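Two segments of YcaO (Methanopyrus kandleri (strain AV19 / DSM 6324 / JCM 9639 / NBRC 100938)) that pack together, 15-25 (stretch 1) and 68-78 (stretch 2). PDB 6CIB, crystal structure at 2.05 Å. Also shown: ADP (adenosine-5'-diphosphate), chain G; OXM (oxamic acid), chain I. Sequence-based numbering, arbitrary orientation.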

# COMPACT_ATOMS: atom_id res chain seq x y z
N LEU A 15 -13.97 15.38 1.99
CA LEU A 15 -14.90 14.38 1.48
C LEU A 15 -14.50 14.02 0.04
O LEU A 15 -14.08 14.90 -0.72
CB LEU A 15 -16.34 14.89 1.53
CG LEU A 15 -16.94 15.22 2.92
CD1 LEU A 15 -18.33 15.83 2.77
CD2 LEU A 15 -16.97 14.02 3.86
N PRO A 16 -14.58 12.72 -0.33
CA PRO A 16 -14.23 12.28 -1.70
C PRO A 16 -14.92 13.07 -2.82
O PRO A 16 -14.28 13.34 -3.83
CB PRO A 16 -14.66 10.81 -1.70
CG PRO A 16 -14.38 10.38 -0.30
CD PRO A 16 -14.83 11.56 0.55
N LYS A 17 -16.18 13.44 -2.63
CA LYS A 17 -16.89 14.27 -3.61
C LYS A 17 -16.19 15.61 -3.87
O LYS A 17 -16.11 16.05 -5.02
CB LYS A 17 -18.37 14.46 -3.24
CG LYS A 17 -18.63 15.28 -1.99
CD LYS A 17 -20.12 15.40 -1.69
CE LYS A 17 -20.35 16.24 -0.45
NZ LYS A 17 -21.82 16.41 -0.24
N GLU A 18 -15.67 16.23 -2.81
CA GLU A 18 -14.90 17.47 -2.89
C GLU A 18 -13.59 17.26 -3.65
O GLU A 18 -13.24 18.03 -4.55
CB GLU A 18 -14.61 18.02 -1.48
CG GLU A 18 -15.76 18.84 -0.90
CD GLU A 18 -16.02 18.59 0.58
OE1 GLU A 18 -15.07 18.42 1.40
OE2 GLU A 18 -17.22 18.57 0.93
N THR A 19 -12.89 16.18 -3.30
CA THR A 19 -11.62 15.83 -3.93
C THR A 19 -11.78 15.51 -5.42
O THR A 19 -10.95 15.93 -6.22
CB THR A 19 -10.92 14.69 -3.16
OG1 THR A 19 -10.70 15.15 -1.82
CG2 THR A 19 -9.57 14.30 -3.78
N LEU A 20 -12.86 14.81 -5.78
CA LEU A 20 -13.13 14.52 -7.19
C LEU A 20 -13.35 15.81 -7.99
O LEU A 20 -12.82 15.96 -9.10
CB LEU A 20 -14.31 13.55 -7.37
CG LEU A 20 -14.57 12.98 -8.78
CD1 LEU A 20 -13.31 12.45 -9.47
CD2 LEU A 20 -15.64 11.91 -8.75
N ARG A 21 -14.12 16.73 -7.41
CA ARG A 21 -14.41 18.02 -8.04
C ARG A 21 -13.10 18.78 -8.28
O ARG A 21 -12.90 19.35 -9.36
CB ARG A 21 -15.39 18.82 -7.16
CG ARG A 21 -15.85 20.16 -7.72
CD ARG A 21 -17.12 20.67 -7.04
NE ARG A 21 -17.07 20.61 -5.58
CZ ARG A 21 -17.93 19.95 -4.80
NH1 ARG A 21 -18.96 19.29 -5.30
NH2 ARG A 21 -17.75 19.98 -3.48
N TRP A 22 -12.22 18.73 -7.28
CA TRP A 22 -10.88 19.33 -7.31
C TRP A 22 -9.95 18.68 -8.35
O TRP A 22 -9.27 19.39 -9.09
CB TRP A 22 -10.32 19.26 -5.88
CG TRP A 22 -8.91 19.73 -5.65
CD1 TRP A 22 -8.50 21.00 -5.36
CD2 TRP A 22 -7.73 18.91 -5.62
NE1 TRP A 22 -7.13 21.03 -5.17
CE2 TRP A 22 -6.64 19.76 -5.32
CE3 TRP A 22 -7.49 17.54 -5.82
CZ2 TRP A 22 -5.32 19.29 -5.22
CZ3 TRP A 22 -6.17 17.07 -5.72
CH2 TRP A 22 -5.11 17.95 -5.43
N ILE A 23 -9.94 17.34 -8.41
CA ILE A 23 -9.18 16.58 -9.43
C ILE A 23 -9.61 17.01 -10.85
O ILE A 23 -8.76 17.24 -11.72
CB ILE A 23 -9.31 15.04 -9.24
CG1 ILE A 23 -8.50 14.56 -8.03
CG2 ILE A 23 -8.90 14.27 -10.50
CD1 ILE A 23 -8.91 13.19 -7.48
N ARG A 24 -10.92 17.11 -11.05
CA ARG A 24 -11.50 17.47 -12.34
C ARG A 24 -11.19 18.91 -12.76
O ARG A 24 -10.83 19.16 -13.91
CB ARG A 24 -12.99 17.20 -12.35
CG ARG A 24 -13.31 15.76 -12.67
CD ARG A 24 -14.69 15.38 -12.21
NE ARG A 24 -14.96 13.98 -12.50
CZ ARG A 24 -16.05 13.31 -12.13
NH1 ARG A 24 -17.01 13.90 -11.42
NH2 ARG A 24 -16.17 12.03 -12.46
N HIS A 25 -11.32 19.84 -11.81
CA HIS A 25 -11.03 21.25 -12.05
C HIS A 25 -9.57 21.46 -12.46
O HIS A 25 -9.28 22.21 -13.40
CB HIS A 25 -11.36 22.08 -10.81
CG HIS A 25 -10.98 23.53 -10.94
ND1 HIS A 25 -9.91 24.08 -10.27
CD2 HIS A 25 -11.52 24.52 -11.68
CE1 HIS A 25 -9.81 25.36 -10.59
NE2 HIS A 25 -10.78 25.65 -11.44
N ARG A 68 -18.60 5.02 -6.06
CA ARG A 68 -18.07 5.30 -7.40
C ARG A 68 -17.18 6.54 -7.36
O ARG A 68 -16.15 6.59 -8.04
CB ARG A 68 -19.21 5.45 -8.42
CG ARG A 68 -18.78 5.70 -9.88
CD ARG A 68 -17.97 4.56 -10.49
NE ARG A 68 -18.69 3.29 -10.47
CZ ARG A 68 -18.16 2.10 -10.76
NH1 ARG A 68 -16.88 1.98 -11.08
NH2 ARG A 68 -18.93 1.01 -10.70
N ILE A 69 -17.59 7.52 -6.55
CA ILE A 69 -16.80 8.73 -6.35
C ILE A 69 -15.41 8.37 -5.79
O ILE A 69 -14.39 8.77 -6.38
CB ILE A 69 -17.52 9.81 -5.47
CG1 ILE A 69 -18.64 10.51 -6.27
CG2 ILE A 69 -16.53 10.87 -5.00
CD1 ILE A 69 -19.60 11.35 -5.43
N GLN A 70 -15.36 7.60 -4.71
CA GLN A 70 -14.06 7.23 -4.10
C GLN A 70 -13.18 6.40 -5.04
O GLN A 70 -11.97 6.60 -5.10
CB GLN A 70 -14.22 6.53 -2.73
CG GLN A 70 -12.92 6.02 -2.08
CD GLN A 70 -11.84 7.09 -1.87
OE1 GLN A 70 -12.11 8.29 -1.86
NE2 GLN A 70 -10.59 6.64 -1.70
N ALA A 71 -13.80 5.49 -5.79
CA ALA A 71 -13.08 4.70 -6.79
C ALA A 71 -12.44 5.58 -7.85
O ALA A 71 -11.31 5.31 -8.29
CB ALA A 71 -14.00 3.66 -7.42
N ARG A 72 -13.15 6.64 -8.25
CA ARG A 72 -12.67 7.57 -9.27
C ARG A 72 -11.57 8.50 -8.75
O ARG A 72 -10.64 8.84 -9.48
CB ARG A 72 -13.84 8.34 -9.92
CG ARG A 72 -14.61 7.44 -10.88
CD ARG A 72 -15.80 8.08 -11.57
NE ARG A 72 -16.38 7.12 -12.50
CZ ARG A 72 -17.62 7.15 -12.97
NH1 ARG A 72 -18.47 8.11 -12.62
NH2 ARG A 72 -18.02 6.20 -13.81
N VAL A 73 -11.67 8.88 -7.48
CA VAL A 73 -10.60 9.60 -6.78
C VAL A 73 -9.36 8.71 -6.65
O VAL A 73 -8.25 9.12 -7.00
CB VAL A 73 -11.05 10.10 -5.38
CG1 VAL A 73 -9.87 10.68 -4.60
CG2 VAL A 73 -12.15 11.14 -5.51
N SER A 74 -9.57 7.49 -6.16
CA SER A 74 -8.51 6.49 -5.98
C SER A 74 -7.74 6.24 -7.29
O SER A 74 -6.51 6.25 -7.30
CB SER A 74 -9.12 5.19 -5.44
OG SER A 74 -8.24 4.10 -5.54
N ALA A 75 -8.48 6.03 -8.39
CA ALA A 75 -7.85 5.80 -9.70
C ALA A 75 -7.04 7.01 -10.17
O ALA A 75 -5.91 6.84 -10.63
CB ALA A 75 -8.88 5.39 -10.75
N ALA A 76 -7.61 8.20 -10.03
CA ALA A 76 -6.93 9.45 -10.40
C ALA A 76 -5.63 9.67 -9.63
O ALA A 76 -4.59 9.98 -10.23
CB ALA A 76 -7.87 10.64 -10.23
N MSE A 77 -5.68 9.52 -8.31
CA MSE A 77 -4.53 9.79 -7.45
C MSE A 77 -3.45 8.74 -7.59
O MSE A 77 -2.27 9.04 -7.42
CB MSE A 77 -5.01 10.02 -6.02
CG MSE A 77 -5.95 11.21 -5.88
SE MSE A 77 -4.98 12.90 -6.23
CE MSE A 77 -4.34 13.08 -4.37
N GLU A 78 -3.85 7.51 -7.92
CA GLU A 78 -2.92 6.44 -8.30
C GLU A 78 -2.09 6.85 -9.51
O GLU A 78 -0.86 6.72 -9.50
CB GLU A 78 -3.70 5.15 -8.58
CG GLU A 78 -2.87 3.95 -9.04
CD GLU A 78 -2.23 3.17 -7.91
OE1 GLU A 78 -2.88 2.95 -6.87
OE2 GLU A 78 -1.06 2.76 -8.07
PB ADP G . -3.83 2.22 -1.91
O1B ADP G . -3.03 3.40 -1.41
O2B ADP G . -3.83 1.02 -0.98
O3B ADP G . -3.61 1.87 -3.36
PA ADP G . -6.28 3.54 -2.73
O1A ADP G . -7.42 3.98 -1.85
O2A ADP G . -6.63 2.69 -3.92
O3A ADP G . -5.35 2.72 -1.73
O5' ADP G . -5.48 4.86 -3.18
C5' ADP G . -4.66 5.00 -4.36
C4' ADP G . -3.91 6.35 -4.30
O4' ADP G . -4.86 7.43 -4.22
C3' ADP G . -3.03 6.50 -3.05
O3' ADP G . -1.92 7.36 -3.35
C2' ADP G . -3.95 7.20 -2.06
O2' ADP G . -3.23 7.89 -1.04
C1' ADP G . -4.75 8.13 -2.97
N9 ADP G . -6.11 8.41 -2.46
C8 ADP G . -7.09 7.51 -2.29
N7 ADP G . -8.21 8.09 -1.82
C5 ADP G . -7.97 9.40 -1.70
C6 ADP G . -8.74 10.58 -1.26
N6 ADP G . -10.03 10.45 -0.85
N1 ADP G . -8.11 11.78 -1.27
C2 ADP G . -6.83 11.93 -1.67
N3 ADP G . -6.07 10.89 -2.09
C4 ADP G . -6.58 9.62 -2.13
C1 OXM I . -23.55 2.73 -10.38
N1 OXM I . -24.28 1.74 -10.88
O1 OXM I . -24.03 3.82 -10.06
C2 OXM I . -22.11 2.50 -10.22
O2 OXM I . -21.35 3.49 -10.07
O3 OXM I . -21.68 1.33 -10.23

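Two helices, 16-25 and 68-78, pack through an apolar seam with no hydrogen bond between them, their N-to-C directions 46° apart and their axes 8.9 Å apart at closest approach. The contact buries 520 Å², both sides summed, and the backbones come near enough for the CA atoms of Leu20 and Val73 to lie 5.5 Å apart. Val73 is the knob of the interface: its side chain sits among Pro16, Thr19, Leu20 and Ile23, a hole made by one turn and the next of the first helix. Its two methyls divide the space, CG2 lying 3.5 Å from Pro16 O and 3.7 Å from Leu20 CB, while CG1 lies 3.7 Å from Thr19 CG2 and 3.9 Å from Ile23 CD1. A short, branched side chain suits this place, filling the hole without holding the backbones apart. Pro16 O is not left unpaired beside the methyl, since it accepts the backbone hydrogen bond from Leu20 N at 2.8 Å.

At the N-terminal end, Ile69 points toward the first helix and lays CG2 against its opening turn, 3.5 Å from Pro16 C and 3.5 Å from Lys17 N. The same methyl reaches Leu20 CD2 at 4.0 Å, so one branched residue covers backbone and side chain alike. Lys17 gives the contact its aliphatic base, with CB 4.0 Å from Ile69 CD1, while the end of its extended chain leads away. Further along, Ile23 points toward the second helix and places CG2 3.8 Å from Ala76 CB and CD1 3.9 Å from Met77 CG; the single methyl of Ala76 leaves room for the larger isoleucine. Met77, a selenomethionine, brings SE to the edge of the Trp22 ring, 4.4 Å from CZ3.

The charged pair Arg24 and Arg72 lies at the edge of the contact. Arg24 NH2 lies 4.1 Å from Arg72 CD, and 4.5 Å from Arg72 NH1, a pairing of like charges that cannot be counted as attraction; Arg72 NE and NH2 are hydrogen-bonded elsewhere in the structure. Gln70, by contrast, is a buried polar residue whose amide is satisfied by the adenine: OE1 lies 3.5 Å from Pro16 CG and accepts a hydrogen bond from ADP N6 at 3.2 Å, while NE2 donates to ADP N7 at 2.8 Å. The adenine also meets the apolar seam, with Val73 CG1 3.5 Å from ADP C6 and Thr19 CG2 3.8 Å from ADP N1, so both helices contribute methyls to its surroundings.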